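Putative adhesin (Bacteroides fragilis NCTC 9343, PDB 3PET) probably serves in cell adhesion as a surface lipoprotein built as a right-handed beta-helix, although its binding partner is unknown. Local coordinates at residues I56-A59 with T64-L67; D110-E115 with Q125-Q130. All blocks are in the same frame, centred on the assembly; numbering follows the deposited sequence.

Contact 1: residues I56-A59 with T64-L67; sequences IQVA and TLFL
Two groups from the facing strand grip the carbonyl oxygen of Phe-66: Ala-59 N donates a hydrogen bond to Phe-66 O at 3.1 Å, in the carbonyl plane, and the CA-H of Val-58 adds a softer contact, with Val-58 CA 3.6 Å from Phe-66 O. This is an antiparallel beta-hairpin at the N-terminal side of a right-handed beta-helix, its strands running at 165° to each other. Ala-59 and Phe-66 form the hydrogen-bonded pair, and the return bond is the shorter and straighter one: Phe-66 N lies 2.7 Å from Ala-59 O, with 172° at the hydrogen. One step along, Val-58 and Leu-67 make a non-hydrogen-bonded pair, flanked by a CA-H contact from Leu-67 CA to Gln-57 O at 3.4 Å.

The side chains of this second pair lie alongside each other, pointing the same way, and Val-58 CG2 meets Leu-67 CD2 at 3.9 Å. Branching at CB suits Val-58 to its place, because the other methyl, CG1, set anti to the backbone N (chi1 172°), reaches Leu-65 CD1 at 4.1 Å. A single valine thus packs against two leucines. Both Val-58 and Leu-67 also touch Leu-44 of strand 43-47, while Leu-65 and Leu-67 rest on Ile-85 of strand 82-87, so aliphatic residues are appropriate on this inward face.

Ala-59 and Phe-66 project to the other face of the hairpin. A tetraethylene glycol molecule, probably from the crystallisation liquor, lies near the phenyl group and accepts a hydrogen bond from Val-58 N. Ala-59 has just a methyl to place here, and the flat apolar ring of Phe-66 leads away from it. The ring meets Ala-59 O at its edge, whereas Thr-64 CG2 sits 3.7 Å above one ring face, displaced toward the rim.

Contact 2: residues D110-E115 with Q125-Q130; sequences DNLDIE and QSLTCQ
Asp-110, Leu-112 and Gln-130 bury the most surface here, where two successive coils of the right-handed beta-helix meet at a corner. The polar link joins main chains: Gln-130 N donates to Asp-110 O at 2.8 Å. The bond is somewhat bent, with the donor 16° out of the carbonyl plane. Gln-130 CB also crowds that oxygen, lying 3.3 Å from Asp-110 O, but with CG beside its own backbone N and the chain bent at chi2 (-51°) the amide is led away. A long polar side chain suits this exposed position, since its CB and CG lie against Asp-110 O while the amide turns aside.

Asp-110 is the loop residue just before strand 111-116, where a short acid can reach the next backbone N-H. Its OD1 accepts a hydrogen bond from Asn-111 N at 2.8 Å, on the anti side and tilted out of the carboxylate plane, which holds the carboxylate against that N-H; Asn-91 ND2 adds a weak second bond. Its carbonyl is left to serve the next coil.

Inside the corner the contact becomes apolar. Leu-112 has CG anti to its backbone N (chi1 180°), and its CD2 meets Leu-127 CD1 at 3.8 Å; Leu-127 CD2 is a little farther from the same Leu-112 CD2, at 4.2 Å. The side chains meet at a slant, and one methyl of Leu-112 lies against both branches of the Leu-127 fork. Leucine suits both places, which are buried. Cys-129, compact and buried, brings CB to 3.9 Å from Asp-110 O.

Both leucines touch Leu-107 of strand 107-108, Cys-129 reaches Ala-148 of strand 147-155, and strand 111-116 is paired in parallel with strand 92-95 and with strand 131-136, which follows directly after Gln-130.

The two contacts belong to one coiled body but join its strands differently: contact 1 is a local antiparallel hairpin, whereas contact 2 links successive coils around a corner. Their centres are 22 Å apart and their nearest atoms about 10 Å, so they do not touch. Parallel strand pairing nevertheless connects them: strand 64-69 pairs with strand 23-26, that with strand 92-95, and that in turn with strand 111-116. Contact 1 lies farther out, about 17 Å from the chain centre against 10 Å for contact 2. Tetraethylene glycol and acetate lie near contact 1, probably from the crystallisation liquor, and neither identifies an adhesive site.

Contact 1: residues I56-A59 with T64-L67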
ATOM      1  N   ILE A  56      -6.198 -11.325  23.300  1.00 20.87           N
ATOM      2  CA  ILE A  56      -6.804 -11.875  22.084  1.00 20.16           C
ATOM      3  C   ILE A  56      -8.126 -12.584  22.387  1.00 23.55           C
ATOM      4  O   ILE A  56      -8.171 -13.516  23.187  1.00 21.43           O
ATOM      5  CB  ILE A  56      -5.815 -12.796  21.325  1.00 22.75           C
ATOM      6  CG1 ILE A  56      -4.504 -11.996  20.963  1.00 23.57           C
ATOM      7  CG2 ILE A  56      -6.512 -13.407  20.054  1.00 19.50           C
ATOM      8  CD1 ILE A  56      -3.427 -12.761  20.288  1.00 24.51           C
ATOM      9  N   GLN A  57      -9.196 -12.150  21.731  1.00 19.26           N
ATOM     10  CA  GLN A  57     -10.493 -12.813  21.905  1.00 19.44           C
ATOM     11  C   GLN A  57     -10.639 -13.812  20.760  1.00 22.87           C
ATOM     12  O   GLN A  57     -10.287 -13.525  19.610  1.00 20.72           O
ATOM     13  CB  GLN A  57     -11.653 -11.800  21.941  1.00 21.28           C
ATOM     14  CG  GLN A  57     -11.564 -10.792  23.088  1.00 27.75           C
ATOM     15  CD  GLN A  57     -10.972  -9.475  22.641  1.00 35.02           C
ATOM     16  OE1 GLN A  57     -11.206  -9.007  21.517  1.00 31.14           O
ATOM     17  NE2 GLN A  57     -10.176  -8.870  23.499  1.00 25.10           N
ATOM     18  N   VAL A  58     -11.130 -14.990  21.097  1.00 19.15           N
ATOM     19  CA  VAL A  58     -11.221 -16.122  20.177  1.00 18.72           C
ATOM     20  C   VAL A  58     -12.658 -16.631  20.104  1.00 21.72           C
ATOM     21  O   VAL A  58     -13.279 -16.809  21.136  1.00 20.24           O
ATOM     22  CB  VAL A  58     -10.255 -17.235  20.695  1.00 21.86           C
ATOM     23  CG1 VAL A  58     -10.425 -18.549  19.911  1.00 21.64           C
ATOM     24  CG2 VAL A  58      -8.791 -16.766  20.662  1.00 21.36           C
ATOM     25  N   ALA A  59     -13.161 -16.920  18.898  1.00 18.76           N
ATOM     26  CA  ALA A  59     -14.501 -17.493  18.702  1.00 20.07           C
ATOM     27  C   ALA A  59     -14.607 -18.169  17.364  1.00 23.22           C
ATOM     28  O   ALA A  59     -14.046 -17.693  16.384  1.00 22.04           O
ATOM     29  CB  ALA A  59     -15.584 -16.408  18.799  1.00 21.29           C
ATOM     30  N   THR A  64     -16.069 -20.166  10.826  1.00 22.57           N
ATOM     31  CA  THR A  64     -14.975 -19.195  10.762  1.00 21.51           C
ATOM     32  C   THR A  64     -14.350 -18.992  12.117  1.00 23.12           C
ATOM     33  O   THR A  64     -15.048 -18.759  13.098  1.00 21.09           O
ATOM     34  CB  THR A  64     -15.477 -17.841  10.210  1.00 27.28           C
ATOM     35  OG1 THR A  64     -16.221 -18.055   9.018  1.00 30.42           O
ATOM     36  CG2 THR A  64     -14.352 -16.835   9.959  1.00 21.64           C
ATOM     37  N   LEU A  65     -13.021 -19.047  12.157  1.00 19.42           N
ATOM     38  CA  LEU A  65     -12.264 -18.722  13.348  1.00 18.23           C
ATOM     39  C   LEU A  65     -12.059 -17.214  13.350  1.00 22.57           C
ATOM     40  O   LEU A  65     -11.414 -16.682  12.434  1.00 20.10           O
ATOM     41  CB  LEU A  65     -10.909 -19.465  13.365  1.00 18.26           C
ATOM     42  CG  LEU A  65      -9.942 -19.077  14.490  1.00 21.63           C
ATOM     43  CD1 LEU A  65     -10.493 -19.492  15.872  1.00 21.81           C
ATOM     44  CD2 LEU A  65      -8.579 -19.704  14.258  1.00 24.28           C
ATOM     45  N   PHE A  66     -12.606 -16.524  14.373  1.00 19.38           N
ATOM     46  CA  PHE A  66     -12.446 -15.080  14.530  1.00 17.87           C
ATOM     47  C   PHE A  66     -11.458 -14.794  15.632  1.00 19.98           C
ATOM     48  O   PHE A  66     -11.648 -15.246  16.752  1.00 18.27           O
ATOM     49  CB  PHE A  66     -13.798 -14.395  14.839  1.00 19.69           C
ATOM     50  CG  PHE A  66     -14.778 -14.371  13.690  1.00 20.86           C
ATOM     51  CD1 PHE A  66     -14.765 -13.336  12.766  1.00 23.49           C
ATOM     52  CD2 PHE A  66     -15.744 -15.351  13.566  1.00 22.18           C
ATOM     53  CE1 PHE A  66     -15.690 -13.311  11.709  1.00 24.90           C
ATOM     54  CE2 PHE A  66     -16.683 -15.302  12.541  1.00 24.33           C
ATOM     55  CZ  PHE A  66     -16.643 -14.297  11.610  1.00 23.01           C
ATOM     56  N   LEU A  67     -10.418 -14.032  15.324  1.00 16.93           N
ATOM     57  CA  LEU A  67      -9.414 -13.596  16.290  1.00 16.02           C
ATOM     58  C   LEU A  67      -9.483 -12.075  16.357  1.00 20.49           C
ATOM     59  O   LEU A  67      -9.365 -11.421  15.339  1.00 20.85           O
ATOM     60  CB  LEU A  67      -8.006 -14.078  15.885  1.00 15.40           C
ATOM     61  CG  LEU A  67      -7.823 -15.577  15.598  1.00 20.00           C
ATOM     62  CD1 LEU A  67      -6.437 -15.849  15.038  1.00 20.51           C
ATOM     63  CD2 LEU A  67      -8.066 -16.431  16.868  1.00 19.07           C
TER

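Contact 2: residues D110-E115 with Q125-Q130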
ATOM      1  N   ASP A 110     -10.261 -26.971  -2.559  1.00 24.75           N
ATOM      2  CA  ASP A 110     -10.946 -26.747  -3.823  1.00 25.87           C
ATOM      3  C   ASP A 110     -10.844 -25.246  -4.177  1.00 30.13           C
ATOM      4  O   ASP A 110     -10.264 -24.896  -5.197  1.00 30.26           O
ATOM      5  CB  ASP A 110     -12.413 -27.235  -3.781  1.00 29.06           C
ATOM      6  CG  ASP A 110     -13.160 -27.027  -2.458  1.00 48.14           C
ATOM      7  OD1 ASP A 110     -12.792 -26.089  -1.696  1.00 48.54           O
ATOM      8  OD2 ASP A 110     -14.117 -27.796  -2.188  1.00 56.85           O
ATOM      9  N   ASN A 111     -11.365 -24.368  -3.309  1.00 26.86           N
ATOM     10  CA  ASN A 111     -11.364 -22.912  -3.509  1.00 25.45           C
ATOM     11  C   ASN A 111     -10.687 -22.232  -2.361  1.00 28.37           C
ATOM     12  O   ASN A 111     -10.977 -22.547  -1.211  1.00 27.58           O
ATOM     13  CB  ASN A 111     -12.796 -22.361  -3.626  1.00 23.82           C
ATOM     14  CG  ASN A 111     -13.670 -23.126  -4.590  1.00 50.49           C
ATOM     15  OD1 ASN A 111     -13.418 -23.175  -5.793  1.00 38.65           O
ATOM     16  ND2 ASN A 111     -14.683 -23.799  -4.069  1.00 44.28           N
ATOM     17  N   LEU A 112      -9.796 -21.288  -2.658  1.00 23.23           N
ATOM     18  CA  LEU A 112      -9.143 -20.509  -1.629  1.00 20.77           C
ATOM     19  C   LEU A 112      -9.385 -19.042  -1.906  1.00 24.28           C
ATOM     20  O   LEU A 112      -9.119 -18.571  -3.012  1.00 23.30           O
ATOM     21  CB  LEU A 112      -7.640 -20.824  -1.526  1.00 19.21           C
ATOM     22  CG  LEU A 112      -6.853 -20.037  -0.457  1.00 21.32           C
ATOM     23  CD1 LEU A 112      -7.349 -20.357   0.995  1.00 21.16           C
ATOM     24  CD2 LEU A 112      -5.366 -20.279  -0.593  1.00 19.42           C
ATOM     25  N   ASP A 113      -9.893 -18.323  -0.900  1.00 20.09           N
ATOM     26  CA  ASP A 113     -10.133 -16.895  -0.997  1.00 20.14           C
ATOM     27  C   ASP A 113      -9.205 -16.162   0.009  1.00 23.75           C
ATOM     28  O   ASP A 113      -9.290 -16.401   1.218  1.00 23.49           O
ATOM     29  CB  ASP A 113     -11.628 -16.590  -0.744  1.00 22.77           C
ATOM     30  CG  ASP A 113     -12.068 -15.169  -0.994  1.00 38.13           C
ATOM     31  OD1 ASP A 113     -11.292 -14.401  -1.615  1.00 39.79           O
ATOM     32  OD2 ASP A 113     -13.206 -14.829  -0.612  1.00 49.98           O
ATOM     33  N   ILE A 114      -8.299 -15.315  -0.511  1.00 17.42           N
ATOM     34  CA  ILE A 114      -7.378 -14.537   0.318  0.50 16.49           C
ATOM     35  C   ILE A 114      -7.759 -13.074   0.210  1.00 20.46           C
ATOM     36  O   ILE A 114      -7.773 -12.512  -0.902  1.00 18.25           O
ATOM     37  CB  ILE A 114      -5.879 -14.768  -0.014  0.50 19.35           C
ATOM     38  CG1 ILE A 114      -5.518 -16.269   0.009  0.50 19.90           C
ATOM     39  CG2 ILE A 114      -4.967 -13.958   0.942  0.50 18.85           C
ATOM     40  CD1 ILE A 114      -4.476 -16.616  -0.942  0.50 27.95           C
ATOM     41  N   GLU A 115      -8.091 -12.465   1.378  1.00 17.79           N
ATOM     42  CA  GLU A 115      -8.455 -11.049   1.491  1.00 19.26           C
ATOM     43  C   GLU A 115      -7.470 -10.428   2.490  1.00 24.85           C
ATOM     44  O   GLU A 115      -7.575 -10.680   3.696  1.00 24.73           O
ATOM     45  CB  GLU A 115      -9.935 -10.834   1.915  1.00 20.62           C
ATOM     46  CG  GLU A 115     -10.979 -11.573   1.075  1.00 30.47           C
ATOM     47  CD  GLU A 115     -11.364 -10.981  -0.274  1.00 54.75           C
ATOM     48  OE1 GLU A 115     -11.731  -9.783  -0.325  1.00 52.27           O
ATOM     49  OE2 GLU A 115     -11.362 -11.736  -1.274  1.00 41.04           O
ATOM     50  N   GLN A 125       2.933 -21.491   0.443  1.00 21.66           N
ATOM     51  CA  GLN A 125       3.815 -22.444  -0.224  0.50 21.34           C
ATOM     52  C   GLN A 125       3.111 -23.774  -0.424  1.00 24.68           C
ATOM     53  O   GLN A 125       2.328 -24.180   0.442  1.00 21.94           O
ATOM     54  CB  GLN A 125       5.090 -22.638   0.619  0.50 22.94           C
ATOM     55  CG  GLN A 125       5.832 -21.326   0.912  0.50 32.35           C
ATOM     56  CD  GLN A 125       7.006 -21.490   1.847  0.50 37.21           C
ATOM     57  OE1 GLN A 125       7.044 -20.926   2.955  0.50 19.70           O
ATOM     58  NE2 GLN A 125       8.022 -22.217   1.401  0.50 29.24           N
ATOM     59  N   SER A 126       3.401 -24.457  -1.564  1.00 22.06           N
ATOM     60  CA  SER A 126       2.856 -25.770  -1.927  1.00 22.37           C
ATOM     61  C   SER A 126       1.323 -25.759  -1.904  1.00 25.77           C
ATOM     62  O   SER A 126       0.688 -26.619  -1.274  1.00 25.56           O
ATOM     63  CB  SER A 126       3.400 -26.870  -1.011  1.00 24.02           C
ATOM     64  OG  SER A 126       4.809 -26.799  -0.907  1.00 35.26           O
ATOM     65  N   LEU A 127       0.740 -24.782  -2.594  1.00 19.21           N
ATOM     66  CA  LEU A 127      -0.708 -24.694  -2.709  1.00 18.29           C
ATOM     67  C   LEU A 127      -1.195 -25.583  -3.866  1.00 23.41           C
ATOM     68  O   LEU A 127      -0.637 -25.523  -4.957  1.00 24.26           O
ATOM     69  CB  LEU A 127      -1.123 -23.217  -2.937  1.00 17.05           C
ATOM     70  CG  LEU A 127      -2.619 -22.939  -3.210  1.00 20.42           C
ATOM     71  CD1 LEU A 127      -3.515 -23.322  -2.013  1.00 18.27           C
ATOM     72  CD2 LEU A 127      -2.826 -21.499  -3.662  1.00 21.36           C
ATOM     73  N   THR A 128      -2.241 -26.384  -3.639  1.00 19.25           N
ATOM     74  CA  THR A 128      -2.885 -27.166  -4.696  1.00 20.27           C
ATOM     75  C   THR A 128      -4.360 -26.805  -4.610  1.00 26.06           C
ATOM     76  O   THR A 128      -4.991 -27.116  -3.606  1.00 24.98           O
ATOM     77  CB  THR A 128      -2.628 -28.688  -4.579  1.00 21.84           C
ATOM     78  OG1 THR A 128      -1.229 -28.950  -4.478  1.00 21.73           O
ATOM     79  CG2 THR A 128      -3.217 -29.464  -5.741  1.00 19.54           C
ATOM     80  N   CYS A 129      -4.902 -26.100  -5.612  1.00 22.53           N
ATOM     81  CA  CYS A 129      -6.310 -25.721  -5.545  1.00 22.47           C
ATOM     82  C   CYS A 129      -6.938 -25.732  -6.924  1.00 26.18           C
ATOM     83  O   CYS A 129      -6.221 -25.828  -7.920  1.00 24.40           O
ATOM     84  CB  CYS A 129      -6.465 -24.352  -4.875  1.00 22.58           C
ATOM     85  SG  CYS A 129      -5.840 -22.958  -5.864  1.00 26.23           S
ATOM     86  N   GLN A 130      -8.282 -25.598  -6.982  1.00 22.69           N
ATOM     87  CA  GLN A 130      -8.989 -25.489  -8.251  1.00 22.10           C
ATOM     88  C   GLN A 130      -9.113 -24.023  -8.578  1.00 25.30           C
ATOM     89  O   GLN A 130      -8.676 -23.594  -9.638  1.00 24.51           O
ATOM     90  CB  GLN A 130     -10.363 -26.189  -8.204  1.00 23.56           C
ATOM     91  CG  GLN A 130     -10.291 -27.698  -7.893  1.00 36.37           C
ATOM     92  CD  GLN A 130      -9.319 -28.457  -8.773  1.00 55.20           C
ATOM     93  OE1 GLN A 130      -9.447 -28.477 -10.002  1.00 49.72           O
ATOM     94  NE2 GLN A 130      -8.299 -29.070  -8.163  1.00 47.08           N
TER